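Local coordinates for protein D-isomer specific 2-hydroxyacid dehydrogenase NAD-binding (Xanthobacter autotrophicus, PDB 4XA8) that probably acts as an NAD(P)-dependent oxidoreductase of the D-isomer specific 2-hydroxyacid dehydrogenase family and binds NADPH, at residues R140-E144 and H166-V170; I145-G151 and E200-L206; L224-F230 and S250-A256. All blocks are in the same frame, centred on the assembly; numbering follows the deposited sequence.

Contact 1 of 3, residues R140-E144 and H166-V170; sequences RTAAE and HGFDV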
# COMPACT_ATOMS: atom_id res chain seq x y z
N ARG A 140 2.28 4.07 16.38
CA ARG A 140 2.78 2.73 16.78
C ARG A 140 3.95 2.38 15.87
O ARG A 140 3.92 2.73 14.72
CB ARG A 140 1.68 1.67 16.59
CG ARG A 140 0.27 2.20 16.81
CD ARG A 140 -0.82 1.24 16.35
NE ARG A 140 -0.72 0.00 17.08
CZ ARG A 140 -1.30 -1.13 16.70
NH1 ARG A 140 -1.16 -2.23 17.44
NH2 ARG A 140 -2.01 -1.17 15.58
N THR A 141 4.95 1.65 16.35
CA THR A 141 5.99 1.09 15.48
C THR A 141 5.45 -0.15 14.75
O THR A 141 4.53 -0.83 15.22
CB THR A 141 7.22 0.64 16.30
OG1 THR A 141 6.84 -0.39 17.22
CG2 THR A 141 7.83 1.78 17.06
N ALA A 142 6.04 -0.47 13.61
CA ALA A 142 5.75 -1.72 12.91
C ALA A 142 5.89 -2.96 13.82
O ALA A 142 5.11 -3.90 13.74
CB ALA A 142 6.71 -1.84 11.75
N ALA A 143 6.91 -2.95 14.68
CA ALA A 143 7.22 -4.07 15.56
C ALA A 143 6.09 -4.38 16.56
O ALA A 143 5.97 -5.52 17.00
CB ALA A 143 8.54 -3.82 16.27
N GLU A 144 5.25 -3.41 16.89
CA GLU A 144 4.13 -3.67 17.75
C GLU A 144 2.92 -4.27 17.01
O GLU A 144 1.98 -4.70 17.63
CB GLU A 144 3.79 -2.46 18.65
CG GLU A 144 3.06 -1.30 18.04
CD GLU A 144 3.05 -0.07 18.97
OE1 GLU A 144 4.04 0.70 19.05
OE2 GLU A 144 2.01 0.12 19.60
N HIS A 166 9.65 -5.15 6.37
CA HIS A 166 9.06 -3.92 6.85
C HIS A 166 8.94 -3.76 8.38
O HIS A 166 8.39 -2.75 8.87
CB HIS A 166 7.74 -3.71 6.10
CG HIS A 166 7.97 -3.39 4.67
ND1 HIS A 166 8.31 -4.34 3.72
CD2 HIS A 166 8.04 -2.20 4.04
CE1 HIS A 166 8.55 -3.74 2.57
NE2 HIS A 166 8.38 -2.45 2.74
N GLY A 167 9.52 -4.70 9.14
CA GLY A 167 9.64 -4.56 10.58
C GLY A 167 8.45 -5.10 11.39
O GLY A 167 8.46 -5.05 12.61
N PHE A 168 7.40 -5.58 10.72
CA PHE A 168 6.24 -6.12 11.44
C PHE A 168 6.58 -7.37 12.24
O PHE A 168 7.58 -8.05 11.94
CB PHE A 168 5.11 -6.45 10.45
CG PHE A 168 4.55 -5.24 9.75
CD1 PHE A 168 3.87 -4.31 10.47
CD2 PHE A 168 4.74 -5.04 8.38
CE1 PHE A 168 3.35 -3.16 9.87
CE2 PHE A 168 4.24 -3.89 7.75
CZ PHE A 168 3.54 -2.95 8.49
N ASP A 169 5.80 -7.65 13.28
CA ASP A 169 5.92 -8.93 13.98
C ASP A 169 5.14 -10.00 13.15
O ASP A 169 3.92 -10.17 13.32
CB ASP A 169 5.35 -8.77 15.40
CG ASP A 169 5.49 -10.03 16.26
OD1 ASP A 169 5.89 -11.10 15.75
OD2 ASP A 169 5.13 -9.92 17.43
N VAL A 170 5.84 -10.61 12.19
CA VAL A 170 5.19 -11.46 11.17
C VAL A 170 5.14 -12.92 11.64
O VAL A 170 6.14 -13.47 12.11
CB VAL A 170 5.87 -11.33 9.79
CG1 VAL A 170 5.17 -12.16 8.72
CG2 VAL A 170 5.94 -9.89 9.35
O HOH W 1 4.80 -7.37 18.48

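Contact 2 of 3, residues I145-G151 and E200-L206; sequences IRVGVLG and EIVVVML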
# COMPACT_ATOMS: atom_id res chain seq x y z
N ILE A 145 2.99 -4.35 15.68
CA ILE A 145 1.85 -4.86 14.90
C ILE A 145 2.06 -6.30 14.43
O ILE A 145 2.96 -6.62 13.62
CB ILE A 145 1.55 -3.93 13.71
CG1 ILE A 145 1.31 -2.50 14.22
CG2 ILE A 145 0.31 -4.43 12.94
CD1 ILE A 145 1.08 -1.49 13.11
N ARG A 146 1.21 -7.16 14.92
CA ARG A 146 1.31 -8.58 14.64
C ARG A 146 0.51 -8.92 13.40
O ARG A 146 -0.70 -8.71 13.37
CB ARG A 146 0.78 -9.39 15.82
CG ARG A 146 1.55 -9.11 17.09
CD ARG A 146 0.83 -9.70 18.29
NE ARG A 146 1.52 -10.88 18.81
CZ ARG A 146 1.04 -11.68 19.77
NH1 ARG A 146 -0.14 -11.44 20.34
NH2 ARG A 146 1.77 -12.71 20.18
N VAL A 147 1.18 -9.47 12.39
CA VAL A 147 0.55 -9.74 11.06
C VAL A 147 0.76 -11.26 10.84
O VAL A 147 1.89 -11.77 10.94
CB VAL A 147 1.25 -8.98 9.91
CG1 VAL A 147 0.60 -9.22 8.56
CG2 VAL A 147 1.36 -7.48 10.20
N GLY A 148 -0.34 -11.95 10.61
CA GLY A 148 -0.37 -13.39 10.42
C GLY A 148 -0.66 -13.70 8.96
O GLY A 148 -1.71 -13.28 8.43
N VAL A 149 0.19 -14.50 8.33
CA VAL A 149 -0.08 -15.00 6.97
C VAL A 149 -0.56 -16.48 7.06
O VAL A 149 0.21 -17.35 7.53
CB VAL A 149 1.21 -14.90 6.12
CG1 VAL A 149 0.98 -15.39 4.68
CG2 VAL A 149 1.69 -13.49 6.06
N LEU A 150 -1.82 -16.73 6.70
CA LEU A 150 -2.43 -18.05 6.73
C LEU A 150 -2.16 -18.72 5.38
O LEU A 150 -2.79 -18.38 4.38
CB LEU A 150 -3.92 -17.90 7.06
CG LEU A 150 -4.74 -19.14 7.25
CD1 LEU A 150 -4.42 -19.81 8.58
CD2 LEU A 150 -6.21 -18.77 7.18
N GLY A 151 -1.21 -19.64 5.35
CA GLY A 151 -0.81 -20.39 4.15
C GLY A 151 0.60 -20.02 3.79
O GLY A 151 0.88 -18.84 3.63
N GLU A 200 -3.20 -9.53 14.82
CA GLU A 200 -3.98 -8.30 14.68
C GLU A 200 -4.47 -8.07 13.25
O GLU A 200 -5.58 -7.59 13.06
CB GLU A 200 -3.16 -7.07 15.13
CG GLU A 200 -4.00 -5.83 15.10
CD GLU A 200 -3.27 -4.56 15.54
OE1 GLU A 200 -2.29 -4.62 16.32
OE2 GLU A 200 -3.70 -3.49 15.10
N ILE A 201 -3.62 -8.37 12.27
CA ILE A 201 -3.98 -8.35 10.85
C ILE A 201 -3.78 -9.75 10.35
O ILE A 201 -2.70 -10.37 10.60
CB ILE A 201 -3.08 -7.38 10.06
CG1 ILE A 201 -3.20 -5.96 10.62
CG2 ILE A 201 -3.42 -7.35 8.59
CD1 ILE A 201 -2.15 -5.00 10.16
N VAL A 202 -4.76 -10.30 9.62
CA VAL A 202 -4.56 -11.65 9.11
C VAL A 202 -4.69 -11.64 7.58
O VAL A 202 -5.52 -10.92 7.02
CB VAL A 202 -5.50 -12.70 9.80
CG1 VAL A 202 -6.93 -12.43 9.45
CG2 VAL A 202 -5.18 -14.13 9.38
N VAL A 203 -3.79 -12.38 6.90
CA VAL A 203 -3.81 -12.48 5.39
C VAL A 203 -4.10 -13.90 4.99
O VAL A 203 -3.29 -14.82 5.24
CB VAL A 203 -2.51 -11.99 4.71
CG1 VAL A 203 -2.71 -11.87 3.22
CG2 VAL A 203 -2.03 -10.68 5.29
N VAL A 204 -5.25 -14.13 4.38
CA VAL A 204 -5.57 -15.48 3.88
C VAL A 204 -4.91 -15.73 2.51
O VAL A 204 -5.23 -15.06 1.50
CB VAL A 204 -7.07 -15.68 3.68
CG1 VAL A 204 -7.36 -17.13 3.28
CG2 VAL A 204 -7.83 -15.34 4.96
N MET A 205 -3.98 -16.68 2.46
CA MET A 205 -3.25 -17.05 1.26
C MET A 205 -3.17 -18.59 1.12
O MET A 205 -2.15 -19.14 0.67
CB MET A 205 -1.82 -16.49 1.27
CG MET A 205 -1.80 -15.01 1.53
SD MET A 205 -0.14 -14.31 1.29
CE MET A 205 0.00 -14.48 -0.47
N LEU A 206 -4.25 -19.29 1.50
CA LEU A 206 -4.25 -20.76 1.44
C LEU A 206 -4.67 -21.22 0.07
O LEU A 206 -5.65 -20.75 -0.45
CB LEU A 206 -5.24 -21.31 2.44
CG LEU A 206 -4.76 -21.35 3.86
CD1 LEU A 206 -5.98 -21.47 4.74
CD2 LEU A 206 -3.80 -22.52 4.04
O HOH W 2 -0.45 -6.32 17.19

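Contact 3 of 3, residues L224-F230 and S250-A256; sequences LPRGAKF and SGHIAEA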
# COMPACT_ATOMS: atom_id res chain seq x y z
N LEU A 224 -9.78 -15.03 16.21
CA LEU A 224 -9.14 -13.74 16.02
C LEU A 224 -9.49 -12.82 17.17
O LEU A 224 -10.57 -12.90 17.70
CB LEU A 224 -9.63 -13.13 14.71
CG LEU A 224 -9.17 -13.81 13.42
CD1 LEU A 224 -10.00 -13.27 12.26
CD2 LEU A 224 -7.67 -13.56 13.24
N PRO A 225 -8.58 -11.90 17.52
CA PRO A 225 -8.90 -10.88 18.52
C PRO A 225 -9.98 -9.92 18.04
O PRO A 225 -10.01 -9.58 16.87
CB PRO A 225 -7.59 -10.09 18.69
CG PRO A 225 -6.86 -10.30 17.41
CD PRO A 225 -7.28 -11.64 16.87
N ARG A 226 -10.81 -9.43 18.95
CA ARG A 226 -11.80 -8.44 18.59
C ARG A 226 -11.09 -7.19 18.06
O ARG A 226 -10.08 -6.71 18.60
CB ARG A 226 -12.71 -8.12 19.79
CG ARG A 226 -13.67 -6.98 19.47
CD ARG A 226 -14.83 -6.86 20.43
NE ARG A 226 -15.74 -5.83 19.93
CZ ARG A 226 -16.84 -6.03 19.19
NH1 ARG A 226 -17.26 -7.24 18.82
NH2 ARG A 226 -17.53 -4.97 18.80
N GLY A 227 -11.57 -6.71 16.92
CA GLY A 227 -10.91 -5.60 16.26
C GLY A 227 -9.89 -5.97 15.20
O GLY A 227 -9.23 -5.10 14.66
N ALA A 228 -9.78 -7.25 14.88
CA ALA A 228 -8.84 -7.72 13.92
C ALA A 228 -9.15 -7.15 12.54
O ALA A 228 -10.28 -6.77 12.24
CB ALA A 228 -8.82 -9.26 13.85
N LYS A 229 -8.10 -7.08 11.73
CA LYS A 229 -8.19 -6.64 10.33
C LYS A 229 -7.91 -7.84 9.39
O LYS A 229 -6.95 -8.56 9.57
CB LYS A 229 -7.23 -5.49 10.11
CG LYS A 229 -7.57 -4.36 11.11
CD LYS A 229 -6.45 -3.45 11.45
CE LYS A 229 -6.92 -2.19 12.20
NZ LYS A 229 -6.43 -0.97 11.44
N PHE A 230 -8.80 -8.05 8.41
CA PHE A 230 -8.87 -9.29 7.63
C PHE A 230 -8.65 -9.01 6.14
O PHE A 230 -9.33 -8.17 5.55
CB PHE A 230 -10.24 -9.89 7.88
CG PHE A 230 -10.44 -11.26 7.34
CD1 PHE A 230 -10.91 -11.44 6.05
CD2 PHE A 230 -10.20 -12.39 8.12
CE1 PHE A 230 -11.13 -12.70 5.53
CE2 PHE A 230 -10.43 -13.66 7.61
CZ PHE A 230 -10.89 -13.81 6.32
N SER A 250 -20.79 -7.48 13.61
CA SER A 250 -20.73 -7.42 15.07
C SER A 250 -19.55 -6.57 15.57
O SER A 250 -19.41 -6.33 16.79
CB SER A 250 -20.62 -8.83 15.62
OG SER A 250 -19.36 -9.40 15.25
N GLY A 251 -18.66 -6.19 14.66
CA GLY A 251 -17.45 -5.49 15.03
C GLY A 251 -16.35 -6.41 15.49
O GLY A 251 -15.33 -5.93 15.93
N HIS A 252 -16.52 -7.73 15.38
CA HIS A 252 -15.45 -8.64 15.71
C HIS A 252 -14.24 -8.44 14.78
O HIS A 252 -13.10 -8.49 15.22
CB HIS A 252 -15.91 -10.12 15.72
CG HIS A 252 -14.87 -11.03 16.28
ND1 HIS A 252 -14.41 -10.90 17.57
CD2 HIS A 252 -14.11 -12.00 15.70
CE1 HIS A 252 -13.45 -11.79 17.78
NE2 HIS A 252 -13.25 -12.46 16.66
N ILE A 253 -14.50 -8.26 13.49
CA ILE A 253 -13.50 -7.85 12.55
C ILE A 253 -13.81 -6.40 12.33
O ILE A 253 -14.94 -6.06 11.97
CB ILE A 253 -13.58 -8.68 11.26
CG1 ILE A 253 -13.12 -10.11 11.55
CG2 ILE A 253 -12.66 -8.13 10.19
CD1 ILE A 253 -13.24 -11.08 10.42
N ALA A 254 -12.80 -5.56 12.54
CA ALA A 254 -12.96 -4.12 12.42
C ALA A 254 -12.99 -3.60 10.97
O ALA A 254 -13.72 -2.61 10.64
CB ALA A 254 -11.87 -3.41 13.20
N GLU A 255 -12.20 -4.23 10.12
CA GLU A 255 -12.08 -3.83 8.72
C GLU A 255 -11.49 -4.94 7.89
O GLU A 255 -10.86 -5.85 8.41
CB GLU A 255 -11.27 -2.49 8.57
CG GLU A 255 -10.06 -2.37 9.43
CD GLU A 255 -9.35 -1.00 9.37
OE1 GLU A 255 -8.19 -0.99 8.89
OE2 GLU A 255 -9.91 0.04 9.80
N ALA A 256 -11.71 -4.88 6.58
CA ALA A 256 -11.28 -5.90 5.69
C ALA A 256 -10.97 -5.37 4.31
O ALA A 256 -11.47 -4.29 3.89
CB ALA A 256 -12.36 -7.00 5.59
O HOH W 3 -15.91 -9.77 19.66

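Contact 1 of 3, residues R140-E144 and H166-V170
This contact lies at the N-terminal ends of two strands of a Rossmann-type sheet, where the loop entering strand 146-150 meets the turn between helix 154-165 and the neighbouring strand 169-174. Arg140 and Thr141 stay clear of 166-170 but shape the loop: Thr141 N donates to Glu144 OE1 (3.0 Å). Ala142 carries most of the contact. Its CB lies 3.5 Å from His166 O and 4.0 Å from Phe168 CD1, leaving little room over Gly167, whose positive phi (88°) also calls for glycine. The Phe168 ring packs as well on Val115, Leu116 and Ala119 of helix 103-119, while its CA approaches Ala142 O at 3.4 Å in a nearly straight CA-H...O contact. No direct hydrogen bond joins the segments; at Ala143 a water bridges instead, donating to Ala143 O (2.6 Å) and Asp169 OD2 (2.8 Å). Glu144 forms a salt bridge with Arg291 of the second subunit, and its backbone N closes the short 3-10 turn on Thr141 O at 3.2 Å.

Contact 2 of 3, residues I145-G151 and E200-L206
Val147, Val149 and Val203 hold chi1 near 180°, and with Ile201 (m, t) they line one face of the sheet. There Ile201 CD1 reaches Ile145 CG2 (3.8 Å) and Val147 CG2 (4.3 Å), under helices 103-119 and 154-165. Glu200 is extended (chi1 and chi2 both t); its OE1 shares a water with Arg146 N and forms a salt bridge with Arg140. The backbones run parallel, 16° apart, with bonds alternating, beginning with Ile201 N to Arg146 O (3.1 Å), Gly148 N to Ile201 O (2.8 Å) and Val203 N to Gly148 O (2.7 Å). These are the first and fourth strands of a Rossmann fold, adjacent at the centre of its sheet, and Gly151 is the first glycine of what looks like its GxGxxG motif. On the opposite face Leu150 (t, p) sets its CG 3.6 Å from Leu206 CD1. Back on the Val149 side, Met205 (m, t, p) brings SD to 3.7 Å from Val149 CG1, its side chain about 4 Å from NADPH-binding Gly156.

Contact 3 of 3, residues L224-F230 and S250-A256
Backbone hydrogen bonds set the parallel pairing of these two strands. Gly227 N donates to His252 O (2.9 Å), Ala254 N to Ala228 O (2.8 Å) and Phe230 N to Glu255 O (3.0 Å), while Ala256 CA comes within 3.0 Å of Phe230 O in a CA-H...O contact. A type II turn from Pro225 to Ala228 leads into the first strand, with Gly227 taking the positive phi.

Among the polar side chains, Arg226 reaches over the end of helix 241-250 and grips Ser250 O with both NH1 and NH2, each at 3.1 Å. Gly251, which closes that helix in a Schellman motif, lies under one face of the guanidinium; a CB here would clash with Arg226 NH2. A water links Arg226 NH1 to His252 ND1. Lys229 NZ forms a salt bridge with Glu255 OE1 (3.1 Å), but both have partners beyond the pair: Lys229 bridges to Asp121 and Glu255 bonds His118.

On the face opposite Lys229 and Glu255, Phe230 CB meets Ile253 CG2 (3.8 Å) and Ala256 CB (4.3 Å). Leu244 of helix 241-250 and Leu221 of helix 218-223 pack on Phe230 and Ile253. Strand 228-232, helix 241-250 and strand 253-258 together form a beta-alpha-beta crossover, the repeating unit of the Rossmann fold.

In the fold
All three contacts belong to one seven-stranded parallel sheet. Contact 2 lies between the others, its centre 13 Å from each, while contacts 1 and 3 are 19 Å apart between centres and do not touch. Asp169 O, 3.0 Å from Val147 N, joins contact 1 to contact 2, as does the salt bridge between Arg140 NH1 and Glu200 OE1 (2.9 Å). Toward contact 3 the sheet continues with Val202 N 2.8 Å from Lys229 O, and Val202 CG1 packs 3.5 Å from Phe230 CD2. Contact 2 comes nearest the NADPH site, which is empty in this chain: the Met205 side chain lies about 4 Å from that of Val233, against about 9 Å for Phe230 of contact 3.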